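Local coordinates for glutathione S-transferase 2 (Onchocerca volvulus, PDB 1TU7), which conjugates glutathione to electrophilic substrates as a homodimeric pi-class transferase and appears central to the parasite's detoxification system, at residues K4-S9 with G48-L53; E15-F20 with G64-H69. All coordinates share one frame; numbering follows the deposited sequence.

Interaction 1: K4-S9 with G48-L53; sequences KLTYFS and GQLPCL. With GSH (glutathione), chain C.
T6 and C52 form an antiparallel hydrogen-bonded pair between the two middle strands of the thioredoxin-like sheet, where strand 3-8 meets the start of strand 52-55. T6 N reaches C52 O at 2.8 Å in an almost straight bond (175°), and C52 N returns to T6 O at 3.0 Å. L5 and L53 follow as a non-hydrogen-bonded pair, and L5 CD1 stops 4.3 Å from L53 CB.

Before C52 the second segment leaves the regular strand. The peptide bond ahead of P51 is cis, as in the cis-proline turn of thioredoxin-fold glutathione sites. The Y7 side chain runs alongside the P51 ring, with Y7 CE2 3.7 Å from P51 CD. L50 turns toward the first strand: its CD1 lies over a face of the F8 ring, 4.2 Å from the centroid, a CH-pi contact. Its CD2 meets CG2 of T6, whose hydroxyl bonds to D31.

The turn leaves the L50 backbone for glutathione. L50 N donates to GSH O2 at 2.9 Å, and GSH N2 donates to L50 O at 2.8 Å. Y7 OH, which bonds to L13 N, lies 3.4 Å from GSH SG2. The strand pair therefore ends in a binding edge: the cis turn presents L50 to the tripeptide backbone, while Y7 places its hydroxyl near the glutathione sulfur.

Interaction 2: E15-F20 with G64-H69; sequences EPIRLF and GAILRH
P16 touches L67 where helix 15-23 passes helix 63-73, two helices of the thioredoxin-like domain. Their local axes run nearly parallel, 15° apart, with a closest approach of 10.0 Å. The segment begins with E15, which faces elsewhere. Its OE1 takes a bond from R18 NH1 at 2.9 Å, a salt bridge lying nearly in the guanidinium plane. OE2 of E15 pairs with R195 and Y191 near the C-terminal end of the chain.

P16 points toward the second helix, but its touch is light. Its CB is 4.4 Å from L67 CD2.

I17 carries most of the contact from this side. Its CG1 lies anti to the carbonyl carbon (chi1 -59°). The CG1 branch reaches both L67 and I66: I17 CG1 packs on L67 CD1 at 3.8 Å and I17 CD1 on I66 CG2 at 3.7 Å. The CG2 methyl of I17 meets the same I66 methyl. The I17 and I66 side chains cross at about a right angle.

R18 belongs to another side of the helix, where its NE pairs with D30. L19 packs on helix 186-197.

F20 closes the segment. It points toward the second helix, and its CD1 is 4.2 Å from L67 CD1. The same ring meets Y152 of helix 149-164.

L67 thus reaches P16, I17 and F20. Its first torsion is far from a staggered value (chi1 -135°), and its end comes nearer the first helix than its CB does. Beyond it, R68 makes a salt bridge to D88 of the second subunit. Between the helices the packing is apolar, aliphatic side chains with the F20 ring beside L67, and the charged groups of both segments turn to other partners.

Interactions 1 and 2 join within the N-terminal domain, their centres 11 Å apart. The sheet pairing of 4-9 with 48-53 lies against the helix pair of 15-20 with 64-69. I66 CD1 sits 3.7 Å from both P51 O and L53 N. L5 CD2 packs on R18 CG at 3.6 Å. One polar tie is probable, from R18 NH2 to F8 O at 3.1 Å. Interaction 1 touches glutathione directly. Interaction 2 stands behind it: the I66 side chain is about 6 Å from the ligand at nearest atoms, and that of I17 is about 4 Å from that of S63, whose hydroxyl bonds to glutathione.

Interaction 1: K4-S9 with G48-L53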
ATOM      1  N   LYS A   4     -18.968  -7.136   8.430  1.00 13.86           N
ATOM      2  CA  LYS A   4     -18.296  -7.208   9.722  1.00 13.75           C
ATOM      3  C   LYS A   4     -16.857  -6.792   9.513  1.00 13.35           C
ATOM      4  O   LYS A   4     -16.180  -7.326   8.650  1.00 14.35           O
ATOM      5  CB  LYS A   4     -18.358  -8.605  10.334  1.00 14.52           C
ATOM      6  CG  LYS A   4     -17.583  -8.712  11.611  1.00 16.33           C
ATOM      7  CD  LYS A   4     -17.944  -9.908  12.442  1.00 21.39           C
ATOM      8  CE  LYS A   4     -17.491 -11.157  11.857  1.00 22.72           C
ATOM      9  NZ  LYS A   4     -17.966 -12.296  12.719  1.00 25.16           N
ATOM     10  N   LEU A   5     -16.378  -5.862  10.321  1.00 12.43           N
ATOM     11  CA  LEU A   5     -14.992  -5.443  10.284  1.00 12.67           C
ATOM     12  C   LEU A   5     -14.336  -5.860  11.566  1.00 13.12           C
ATOM     13  O   LEU A   5     -14.762  -5.424  12.652  1.00 13.62           O
ATOM     14  CB  LEU A   5     -14.904  -3.931  10.126  1.00 12.78           C
ATOM     15  CG  LEU A   5     -13.493  -3.354  10.024  1.00 12.92           C
ATOM     16  CD1 LEU A   5     -12.866  -3.692   8.674  1.00 14.38           C
ATOM     17  CD2 LEU A   5     -13.542  -1.862  10.236  1.00 14.10           C
ATOM     18  N   THR A   6     -13.298  -6.672  11.448  1.00 12.18           N
ATOM     19  CA  THR A   6     -12.570  -7.205  12.589  1.00 12.81           C
ATOM     20  C   THR A   6     -11.227  -6.503  12.679  1.00 13.11           C
ATOM     21  O   THR A   6     -10.448  -6.510  11.726  1.00 13.24           O
ATOM     22  CB  THR A   6     -12.411  -8.711  12.436  1.00 13.39           C
ATOM     23  OG1 THR A   6     -13.719  -9.302  12.444  1.00 14.88           O
ATOM     24  CG2 THR A   6     -11.664  -9.308  13.624  1.00 14.76           C
ATOM     25  N   TYR A   7     -10.977  -5.867  13.822  1.00 13.23           N
ATOM     26  CA  TYR A   7      -9.712  -5.211  14.092  1.00 13.52           C
ATOM     27  C   TYR A   7      -9.547  -5.103  15.600  1.00 14.11           C
ATOM     28  O   TYR A   7     -10.425  -5.471  16.363  1.00 15.22           O
ATOM     29  CB  TYR A   7      -9.663  -3.806  13.458  1.00 13.70           C
ATOM     30  CG  TYR A   7      -8.287  -3.174  13.421  1.00 12.46           C
ATOM     31  CD1 TYR A   7      -8.020  -2.011  14.137  1.00 13.74           C
ATOM     32  CD2 TYR A   7      -7.248  -3.749  12.720  1.00 12.56           C
ATOM     33  CE1 TYR A   7      -6.781  -1.415  14.126  1.00 14.26           C
ATOM     34  CE2 TYR A   7      -5.988  -3.152  12.692  1.00 13.41           C
ATOM     35  CZ  TYR A   7      -5.768  -1.969  13.387  1.00 12.89           C
ATOM     36  OH  TYR A   7      -4.545  -1.348  13.387  1.00 15.36           O
ATOM     37  N   PHE A   8      -8.407  -4.612  16.029  1.00 14.98           N
ATOM     38  CA  PHE A   8      -8.208  -4.343  17.447  1.00 15.00           C
ATOM     39  C   PHE A   8      -9.066  -3.160  17.887  1.00 15.42           C
ATOM     40  O   PHE A   8      -9.656  -2.423  17.071  1.00 14.81           O
ATOM     41  CB  PHE A   8      -6.717  -4.128  17.676  1.00 15.28           C
ATOM     42  CG  PHE A   8      -5.902  -5.323  17.279  1.00 16.28           C
ATOM     43  CD1 PHE A   8      -5.198  -5.360  16.078  1.00 17.40           C
ATOM     44  CD2 PHE A   8      -5.941  -6.470  18.062  1.00 18.36           C
ATOM     45  CE1 PHE A   8      -4.495  -6.477  15.681  1.00 18.62           C
ATOM     46  CE2 PHE A   8      -5.242  -7.607  17.672  1.00 20.19           C
ATOM     47  CZ  PHE A   8      -4.510  -7.618  16.474  1.00 20.65           C
ATOM     48  N   SER A   9      -9.132  -2.956  19.193  1.00 14.81           N
ATOM     49  CA  SER A   9      -9.972  -1.928  19.760  1.00 15.41           C
ATOM     50  C   SER A   9      -9.224  -0.611  19.861  1.00 15.04           C
ATOM     51  O   SER A   9      -9.102  -0.006  20.919  1.00 15.58           O
ATOM     52  CB  SER A   9     -10.552  -2.352  21.109  1.00 16.28           C
ATOM     53  OG  SER A   9     -11.721  -1.615  21.348  1.00 21.06           O
ATOM     54  N   GLY A  48      -2.415 -13.524   8.592  1.00 13.06           N
ATOM     55  CA  GLY A  48      -2.320 -13.576  10.036  1.00 13.76           C
ATOM     56  C   GLY A  48      -2.490 -12.245  10.719  1.00 14.48           C
ATOM     57  O   GLY A  48      -2.046 -12.058  11.850  1.00 14.75           O
ATOM     58  N   GLN A  49      -3.126 -11.295  10.025  1.00 13.69           N
ATOM     59  CA  GLN A  49      -3.236  -9.917  10.499  1.00 13.52           C
ATOM     60  C   GLN A  49      -4.630  -9.331  10.220  1.00 13.53           C
ATOM     61  O   GLN A  49      -5.443  -9.870   9.473  1.00 12.77           O
ATOM     62  CB  GLN A  49      -2.134  -9.061   9.844  1.00 14.08           C
ATOM     63  CG  GLN A  49      -0.733  -9.462  10.328  1.00 14.94           C
ATOM     64  CD  GLN A  49       0.299  -8.379  10.167  1.00 16.09           C
ATOM     65  OE1 GLN A  49       0.998  -8.011  11.138  1.00 23.41           O
ATOM     66  NE2 GLN A  49       0.407  -7.854   8.983  1.00 13.72           N
ATOM     67  N   LEU A  50      -4.889  -8.225  10.895  1.00 13.44           N
ATOM     68  CA  LEU A  50      -6.124  -7.451  10.778  1.00 13.10           C
ATOM     69  C   LEU A  50      -5.754  -6.069  10.232  1.00 12.07           C
ATOM     70  O   LEU A  50      -4.614  -5.643  10.367  1.00 13.04           O
ATOM     71  CB  LEU A  50      -6.769  -7.334  12.164  1.00 12.81           C
ATOM     72  CG  LEU A  50      -7.116  -8.675  12.829  1.00 14.02           C
ATOM     73  CD1 LEU A  50      -7.754  -8.462  14.207  1.00 14.49           C
ATOM     74  CD2 LEU A  50      -7.990  -9.532  11.961  1.00 15.42           C
ATOM     75  N   PRO A  51      -6.682  -5.308   9.649  1.00 11.93           N
ATOM     76  CA  PRO A  51      -8.120  -5.557   9.628  1.00 11.79           C
ATOM     77  C   PRO A  51      -8.576  -6.586   8.635  1.00 11.87           C
ATOM     78  O   PRO A  51      -7.855  -6.908   7.683  1.00 11.93           O
ATOM     79  CB  PRO A  51      -8.682  -4.182   9.247  1.00 12.12           C
ATOM     80  CG  PRO A  51      -7.625  -3.570   8.425  1.00 12.03           C
ATOM     81  CD  PRO A  51      -6.351  -3.996   9.075  1.00 12.61           C
ATOM     82  N   CYS A  52      -9.752  -7.134   8.911  1.00 12.29           N
ATOM     83  CA  CYS A  52     -10.483  -8.001   7.987  1.00 11.65           C
ATOM     84  C   CYS A  52     -11.885  -7.535   7.810  1.00 12.20           C
ATOM     85  O   CYS A  52     -12.558  -7.304   8.802  1.00 12.48           O
ATOM     86  CB  CYS A  52     -10.486  -9.411   8.552  1.00 12.01           C
ATOM     87  SG  CYS A  52     -11.295 -10.643   7.532  1.00 13.97           S
ATOM     88  N   LEU A  53     -12.346  -7.407   6.567  1.00 11.40           N
ATOM     89  CA  LEU A  53     -13.750  -7.169   6.286  1.00 11.55           C
ATOM     90  C   LEU A  53     -14.379  -8.458   5.779  1.00 11.45           C
ATOM     91  O   LEU A  53     -13.918  -9.025   4.780  1.00 12.14           O
ATOM     92  CB  LEU A  53     -13.927  -6.073   5.240  1.00 11.67           C
ATOM     93  CG  LEU A  53     -15.388  -5.811   4.877  1.00 14.14           C
ATOM     94  CD1 LEU A  53     -16.062  -5.065   6.022  1.00 15.13           C
ATOM     95  CD2 LEU A  53     -15.393  -5.064   3.529  1.00 14.69           C
TER
HETATM   96  N1  GSH C1001      -0.622  -4.120   5.161  1.00 15.23           N
HETATM   97  CA1 GSH C1001      -1.492  -4.440   6.227  1.00 13.87           C
HETATM   98  C1  GSH C1001      -2.824  -3.833   6.096  1.00 13.13           C
HETATM   99  O11 GSH C1001      -2.802  -2.584   5.594  1.00 12.86           O
HETATM  100  O12 GSH C1001      -3.979  -4.265   6.458  1.00 12.49           O
HETATM  101  CB1 GSH C1001      -1.019  -4.450   7.617  1.00 13.87           C
HETATM  102  CG1 GSH C1001      -1.818  -5.219   8.637  1.00 14.43           C
HETATM  103  CD1 GSH C1001      -1.164  -5.146  10.008  1.00 15.57           C
HETATM  104  OE1 GSH C1001       0.090  -4.644  10.106  1.00 16.51           O
HETATM  105  N2  GSH C1001      -1.854  -5.552  11.039  1.00 14.95           N
HETATM  106  CA2 GSH C1001      -1.373  -5.475  12.420  1.00 19.79           C
HETATM  107  C2  GSH C1001      -1.709  -6.742  13.104  1.00 19.60           C
HETATM  108  O2  GSH C1001      -2.794  -7.492  12.702  1.00 16.39           O
HETATM  109  CB2 GSH C1001      -2.074  -4.351  13.177  1.00 22.82           C
HETATM  110  SG2 GSH C1001      -1.472  -2.729  12.660  1.00 29.65           S
HETATM  111  N3  GSH C1001      -0.949  -7.161  14.101  1.00 21.94           N
HETATM  112  CA3 GSH C1001      -1.313  -8.388  14.757  1.00 23.29           C
HETATM  113  C3  GSH C1001      -0.236  -9.413  14.616  1.00 25.11           C
HETATM  114  O31 GSH C1001       0.605  -9.477  13.604  1.00 24.58           O
HETATM  115  O32 GSH C1001      -0.147 -10.356  15.648  1.00 27.04           O

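Interaction 2: E15-F20 with G64-H69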
ATOM      1  N   GLU A  15      -9.425   2.507  11.052  1.00 11.78           N
ATOM      2  CA  GLU A  15     -10.296   3.651  11.229  1.00 11.01           C
ATOM      3  C   GLU A  15     -10.753   4.251   9.901  1.00 11.50           C
ATOM      4  O   GLU A  15     -11.918   4.649   9.799  1.00 11.32           O
ATOM      5  CB  GLU A  15      -9.705   4.691  12.150  1.00 11.53           C
ATOM      6  CG  GLU A  15     -10.720   5.681  12.675  1.00 10.84           C
ATOM      7  CD  GLU A  15     -11.692   5.077  13.657  1.00 12.34           C
ATOM      8  OE1 GLU A  15     -11.508   3.933  14.097  1.00 13.08           O
ATOM      9  OE2 GLU A  15     -12.662   5.787  13.997  1.00 13.82           O
ATOM     10  N   PRO A  16      -9.921   4.362   8.866  1.00 11.34           N
ATOM     11  CA  PRO A  16     -10.445   4.907   7.604  1.00 10.94           C
ATOM     12  C   PRO A  16     -11.578   4.078   7.049  1.00 11.32           C
ATOM     13  O   PRO A  16     -12.482   4.638   6.403  1.00 11.82           O
ATOM     14  CB  PRO A  16      -9.248   4.931   6.688  1.00 11.73           C
ATOM     15  CG  PRO A  16      -8.112   5.060   7.635  1.00 11.85           C
ATOM     16  CD  PRO A  16      -8.454   4.170   8.809  1.00 11.82           C
ATOM     17  N   ILE A  17     -11.531   2.758   7.263  1.00 10.88           N
ATOM     18  CA  ILE A  17     -12.622   1.877   6.820  1.00 10.88           C
ATOM     19  C   ILE A  17     -13.882   2.127   7.647  1.00 11.44           C
ATOM     20  O   ILE A  17     -14.982   2.239   7.122  1.00 11.91           O
ATOM     21  CB  ILE A  17     -12.190   0.419   6.844  1.00 11.02           C
ATOM     22  CG1 ILE A  17     -10.965   0.173   5.929  1.00 11.83           C
ATOM     23  CG2 ILE A  17     -13.359  -0.473   6.485  1.00 10.84           C
ATOM     24  CD1 ILE A  17     -10.153  -1.030   6.342  1.00 12.40           C
ATOM     25  N   ARG A  18     -13.740   2.188   8.958  1.00 11.36           N
ATOM     26  CA  ARG A  18     -14.872   2.534   9.812  1.00 11.17           C
ATOM     27  C   ARG A  18     -15.484   3.852   9.384  1.00 11.74           C
ATOM     28  O   ARG A  18     -16.694   3.983   9.300  1.00 12.22           O
ATOM     29  CB  ARG A  18     -14.418   2.623  11.257  1.00 11.54           C
ATOM     30  CG  ARG A  18     -14.019   1.308  11.872  1.00 12.45           C
ATOM     31  CD  ARG A  18     -13.671   1.421  13.294  1.00 13.03           C
ATOM     32  NE  ARG A  18     -13.152   0.189  13.893  1.00 12.74           N
ATOM     33  CZ  ARG A  18     -12.004   0.097  14.530  1.00 12.56           C
ATOM     34  NH1 ARG A  18     -11.175   1.106  14.593  1.00 13.47           N
ATOM     35  NH2 ARG A  18     -11.662  -1.063  15.087  1.00 13.04           N
ATOM     36  N   LEU A  19     -14.656   4.845   9.091  1.00 11.27           N
ATOM     37  CA  LEU A  19     -15.152   6.158   8.703  1.00 11.70           C
ATOM     38  C   LEU A  19     -15.942   6.071   7.402  1.00 11.90           C
ATOM     39  O   LEU A  19     -16.978   6.705   7.275  1.00 11.24           O
ATOM     40  CB  LEU A  19     -14.012   7.166   8.583  1.00 11.84           C
ATOM     41  CG  LEU A  19     -13.346   7.561   9.902  1.00 11.49           C
ATOM     42  CD1 LEU A  19     -11.969   8.170   9.718  1.00 12.68           C
ATOM     43  CD2 LEU A  19     -14.257   8.525  10.682  1.00 13.00           C
ATOM     44  N   PHE A  20     -15.424   5.330   6.416  1.00 11.77           N
ATOM     45  CA  PHE A  20     -16.134   5.083   5.160  1.00 11.00           C
ATOM     46  C   PHE A  20     -17.540   4.538   5.427  1.00 11.43           C
ATOM     47  O   PHE A  20     -18.518   5.079   4.950  1.00 12.18           O
ATOM     48  CB  PHE A  20     -15.296   4.140   4.286  1.00 10.68           C
ATOM     49  CG  PHE A  20     -15.885   3.817   2.943  1.00 10.67           C
ATOM     50  CD1 PHE A  20     -15.162   4.121   1.801  1.00 13.12           C
ATOM     51  CD2 PHE A  20     -17.081   3.152   2.786  1.00 12.25           C
ATOM     52  CE1 PHE A  20     -15.637   3.805   0.547  1.00 12.79           C
ATOM     53  CE2 PHE A  20     -17.551   2.840   1.506  1.00 12.22           C
ATOM     54  CZ  PHE A  20     -16.815   3.173   0.397  1.00 12.81           C
ATOM     55  N   GLY A  64      -5.922  -1.583   2.410  1.00 11.68           N
ATOM     56  CA  GLY A  64      -6.105  -0.918   1.138  1.00 11.81           C
ATOM     57  C   GLY A  64      -7.021  -1.647   0.187  1.00 11.97           C
ATOM     58  O   GLY A  64      -7.794  -1.054  -0.562  1.00 12.57           O
ATOM     59  N   ALA A  65      -6.950  -2.975   0.206  1.00 11.56           N
ATOM     60  CA  ALA A  65      -7.835  -3.790  -0.630  1.00 11.58           C
ATOM     61  C   ALA A  65      -9.280  -3.702  -0.146  1.00 11.13           C
ATOM     62  O   ALA A  65     -10.197  -3.662  -0.939  1.00 12.54           O
ATOM     63  CB  ALA A  65      -7.389  -5.249  -0.655  1.00 12.21           C
ATOM     64  N   ILE A  66      -9.458  -3.635   1.170  1.00 12.34           N
ATOM     65  CA  ILE A  66     -10.784  -3.478   1.757  1.00 11.84           C
ATOM     66  C   ILE A  66     -11.376  -2.157   1.304  1.00 12.46           C
ATOM     67  O   ILE A  66     -12.516  -2.094   0.831  1.00 11.63           O
ATOM     68  CB  ILE A  66     -10.719  -3.554   3.308  1.00 11.27           C
ATOM     69  CG1 ILE A  66     -10.316  -4.950   3.794  1.00 11.68           C
ATOM     70  CG2 ILE A  66     -12.065  -3.123   3.905  1.00 11.19           C
ATOM     71  CD1 ILE A  66      -9.887  -5.015   5.253  1.00 12.57           C
ATOM     72  N   LEU A  67     -10.602  -1.095   1.452  1.00 12.12           N
ATOM     73  CA  LEU A  67     -11.080   0.226   1.071  1.00 12.94           C
ATOM     74  C   LEU A  67     -11.442   0.310  -0.414  1.00 13.41           C
ATOM     75  O   LEU A  67     -12.473   0.877  -0.770  1.00 12.77           O
ATOM     76  CB  LEU A  67     -10.031   1.264   1.434  1.00 15.54           C
ATOM     77  CG  LEU A  67     -10.247   2.587   2.108  1.00 22.28           C
ATOM     78  CD1 LEU A  67     -11.435   2.624   3.048  1.00 20.13           C
ATOM     79  CD2 LEU A  67      -8.915   2.865   2.822  1.00 22.54           C
ATOM     80  N   ARG A  68     -10.592  -0.226  -1.287  1.00 13.04           N
ATOM     81  CA  ARG A  68     -10.896  -0.168  -2.724  1.00 13.61           C
ATOM     82  C   ARG A  68     -12.087  -1.033  -3.098  1.00 13.46           C
ATOM     83  O   ARG A  68     -12.856  -0.696  -3.979  1.00 14.66           O
ATOM     84  CB  ARG A  68      -9.678  -0.545  -3.569  1.00 13.48           C
ATOM     85  CG  ARG A  68      -8.676   0.583  -3.626  1.00 16.56           C
ATOM     86  CD  ARG A  68      -7.466   0.286  -4.463  1.00 16.59           C
ATOM     87  NE  ARG A  68      -6.579  -0.607  -3.780  1.00 15.13           N
ATOM     88  CZ  ARG A  68      -5.650  -0.232  -2.919  1.00 15.99           C
ATOM     89  NH1 ARG A  68      -5.531   1.088  -2.639  1.00 21.51           N
ATOM     90  NH2 ARG A  68      -4.883  -1.114  -2.325  1.00 17.00           N
ATOM     91  N   HIS A  69     -12.273  -2.166  -2.424  1.00 12.59           N
ATOM     92  CA  HIS A  69     -13.445  -2.973  -2.671  1.00 12.41           C
ATOM     93  C   HIS A  69     -14.718  -2.228  -2.294  1.00 12.40           C
ATOM     94  O   HIS A  69     -15.675  -2.187  -3.040  1.00 13.20           O
ATOM     95  CB  HIS A  69     -13.350  -4.290  -1.910  1.00 11.83           C
ATOM     96  CG  HIS A  69     -14.637  -5.008  -1.769  1.00 12.29           C
ATOM     97  ND1 HIS A  69     -15.168  -5.776  -2.774  1.00 13.57           N
ATOM     98  CD2 HIS A  69     -15.509  -5.086  -0.729  1.00 12.45           C
ATOM     99  CE1 HIS A  69     -16.307  -6.305  -2.364  1.00 14.97           C
ATOM    100  NE2 HIS A  69     -16.530  -5.915  -1.123  1.00 14.17           N
TER